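Local coordinates for protein glycosyl hydrolase family 10 (Prevotella bryantii, PDB 4MGQ) that is probably an endo-1,4-beta-xylanase that cleaves xylan chains, represented here by a calcium-binding carbohydrate-binding module rather than the catalytic domain, at residues 52-57 and 154-159. Sequence-based numbering, arbitrary orientation.
Sequences KLRVKT and VADPDQ
Both terminal nitrogens of R54 converge on a single carboxylate oxygen, OD2 of D156. R54 NH1 is 2.9 Å from D156 OD2. R54 NH2 is 3.0 Å from the same D156 OD2. D156 OD2 lies at the edge of the guanidinium, almost in its plane. The carboxylate is turned 47° against that plane, and both nitrogens reach OD2 from the same face of the carboxylate plane, NH2 from further above it than NH1. Both bonds are bent, because NH1 and NH2 of one guanidinium converge end-on on a single oxygen. The R54 chain runs extended from CG to NE, which carries the guanidinium out to the loop. D116 also accepts from NH2, and D117 pairs with NE. The indole of W86 forms a cation-pi contact with R54. D116 is a calcium ligand, so R54 belongs to the second shell of the metal site.

Strands 48-57 and 151-155 lie in the same antiparallel five-stranded sheet but are not neighbours. Strands 111-121 and 17-24 run between them. In this beta-sandwich carbohydrate-binding module, long side chains therefore bridge from the inner strand to the turn that follows the edge strand.

That turn is type I, from D156 to Q159. D156 OD1 accepts from D158 N at 3.0 Å and closes an Asx turn. W86 NE1 donates to the same OD1, so the buried carboxylate is held through both oxygens.

K56 makes the second salt bridge. Its NZ is 2.8 Å from D158 OD2 and makes a weak bond to D158 OD1. The chain is extended up to CE and then bends (chi4 71°), bringing NZ to the carboxylate. T84 O takes a further bond from NZ. Lower down, K56 CE packs against P157 CG at 3.9 Å.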
loop_
_atom_site.group_PDB
_atom_site.type_symbol
_atom_site.label_atom_id
_atom_site.label_comp_id
_atom_site.label_asym_id
_atom_site.label_seq_id
_atom_site.Cartn_x
_atom_site.Cartn_y
_atom_site.Cartn_z
ATOM N N LYS A 52 -5.177 6.112 1.858
ATOM C CA LYS A 52 -6.182 5.259 2.488
ATOM C C LYS A 52 -5.927 3.818 2.123
ATOM O O LYS A 52 -5.541 3.526 0.989
ATOM C CB LYS A 52 -7.596 5.639 2.046
ATOM C CG LYS A 52 -8.028 7.025 2.426
ATOM C CD LYS A 52 -9.500 7.209 2.024
ATOM C CE LYS A 52 -9.986 8.601 2.311
ATOM N NZ LYS A 52 -11.409 8.756 1.858
ATOM N N LEU A 53 -6.187 2.911 3.058
ATOM C CA LEU A 53 -6.107 1.484 2.768
ATOM C C LEU A 53 -6.673 0.700 3.940
ATOM O O LEU A 53 -7.006 1.287 4.972
ATOM C CB LEU A 53 -4.654 1.077 2.480
ATOM C CG LEU A 53 -3.636 1.186 3.623
ATOM C CD1 LEU A 53 -2.920 -0.154 3.801
ATOM C CD2 LEU A 53 -2.640 2.313 3.413
ATOM N N ARG A 54 -6.821 -0.611 3.777
ATOM C CA ARG A 54 -6.968 -1.463 4.953
ATOM C C ARG A 54 -5.746 -2.362 5.023
ATOM O O ARG A 54 -5.170 -2.727 3.996
ATOM C CB ARG A 54 -8.269 -2.281 4.940
ATOM C CG ARG A 54 -8.473 -3.209 3.760
ATOM C CD ARG A 54 -9.788 -4.011 3.914
ATOM N NE ARG A 54 -9.911 -4.960 2.820
ATOM C CZ ARG A 54 -10.189 -6.252 2.965
ATOM N NH1 ARG A 54 -10.426 -6.754 4.170
ATOM N NH2 ARG A 54 -10.249 -7.034 1.900
ATOM N N VAL A 55 -5.353 -2.712 6.244
ATOM C CA VAL A 55 -4.124 -3.460 6.444
ATOM C C VAL A 55 -4.314 -4.480 7.563
ATOM O O VAL A 55 -5.120 -4.269 8.475
ATOM C CB VAL A 55 -2.947 -2.512 6.772
ATOM C CG1 VAL A 55 -3.185 -1.791 8.102
ATOM C CG2 VAL A 55 -1.624 -3.277 6.774
ATOM N N LYS A 56 -3.573 -5.575 7.477
ATOM C CA LYS A 56 -3.560 -6.625 8.487
ATOM C C LYS A 56 -2.130 -7.158 8.541
ATOM O O LYS A 56 -1.488 -7.319 7.508
ATOM C CB LYS A 56 -4.581 -7.721 8.124
ATOM C CG LYS A 56 -4.556 -8.991 8.978
ATOM C CD LYS A 56 -5.417 -10.077 8.319
ATOM C CE LYS A 56 -5.226 -11.436 8.984
ATOM N NZ LYS A 56 -5.835 -11.461 10.352
ATOM N N THR A 57 -1.610 -7.395 9.741
ATOM C CA THR A 57 -0.278 -7.982 9.869
ATOM C C THR A 57 -0.326 -9.115 10.880
ATOM O O THR A 57 -1.275 -9.199 11.647
ATOM C CB THR A 57 0.783 -6.958 10.308
ATOM O OG1 THR A 57 0.265 -6.148 11.370
ATOM C CG2 THR A 57 1.207 -6.056 9.132
ATOM N N VAL A 154 -3.809 -12.658 -2.963
ATOM C CA VAL A 154 -4.410 -13.860 -2.401
ATOM C C VAL A 154 -5.815 -13.560 -1.935
ATOM O O VAL A 154 -6.184 -12.398 -1.763
ATOM C CB VAL A 154 -3.619 -14.416 -1.195
ATOM C CG1 VAL A 154 -2.178 -14.722 -1.579
ATOM C CG2 VAL A 154 -3.677 -13.441 -0.029
ATOM N N ALA A 155 -6.585 -14.619 -1.709
ATOM C CA ALA A 155 -7.890 -14.474 -1.086
ATOM C C ALA A 155 -7.720 -13.873 0.292
ATOM O O ALA A 155 -6.799 -14.245 1.019
ATOM C CB ALA A 155 -8.597 -15.817 -0.997
ATOM N N ASP A 156 -8.594 -12.932 0.637
ATOM C CA ASP A 156 -8.610 -12.315 1.969
ATOM C C ASP A 156 -8.577 -13.415 3.043
ATOM O O ASP A 156 -9.441 -14.291 3.069
ATOM C CB ASP A 156 -9.862 -11.428 2.098
ATOM C CG ASP A 156 -9.946 -10.668 3.420
ATOM O OD1 ASP A 156 -9.407 -11.121 4.456
ATOM O OD2 ASP A 156 -10.600 -9.597 3.438
ATOM N N PRO A 157 -7.572 -13.379 3.929
ATOM C CA PRO A 157 -7.380 -14.469 4.892
ATOM C C PRO A 157 -8.488 -14.593 5.926
ATOM O O PRO A 157 -8.695 -15.692 6.457
ATOM C CB PRO A 157 -6.053 -14.096 5.577
ATOM C CG PRO A 157 -5.926 -12.622 5.380
ATOM C CD PRO A 157 -6.492 -12.379 4.013
ATOM N N ASP A 158 -9.197 -13.504 6.200
ATOM C CA ASP A 158 -10.167 -13.507 7.290
ATOM C C ASP A 158 -11.593 -13.725 6.801
ATOM O O ASP A 158 -12.551 -13.519 7.544
ATOM C CB ASP A 158 -10.063 -12.216 8.098
ATOM C CG ASP A 158 -8.826 -12.190 8.986
ATOM O OD1 ASP A 158 -8.199 -13.262 9.173
ATOM O OD2 ASP A 158 -8.485 -11.104 9.506
ATOM N N GLN A 159 -11.725 -14.169 5.557
ATOM C CA GLN A 159 -13.019 -14.642 5.073
ATOM C C GLN A 159 -13.114 -16.142 5.309
ATOM O O GLN A 159 -12.108 -16.849 5.210
ATOM C CB GLN A 159 -13.207 -14.323 3.594
ATOM C CG GLN A 159 -13.504 -12.874 3.310
ATOM C CD GLN A 159 -13.850 -12.660 1.856
ATOM O OE1 GLN A 159 -13.026 -12.905 0.973
ATOM N NE2 GLN A 159 -15.089 -12.244 1.593
#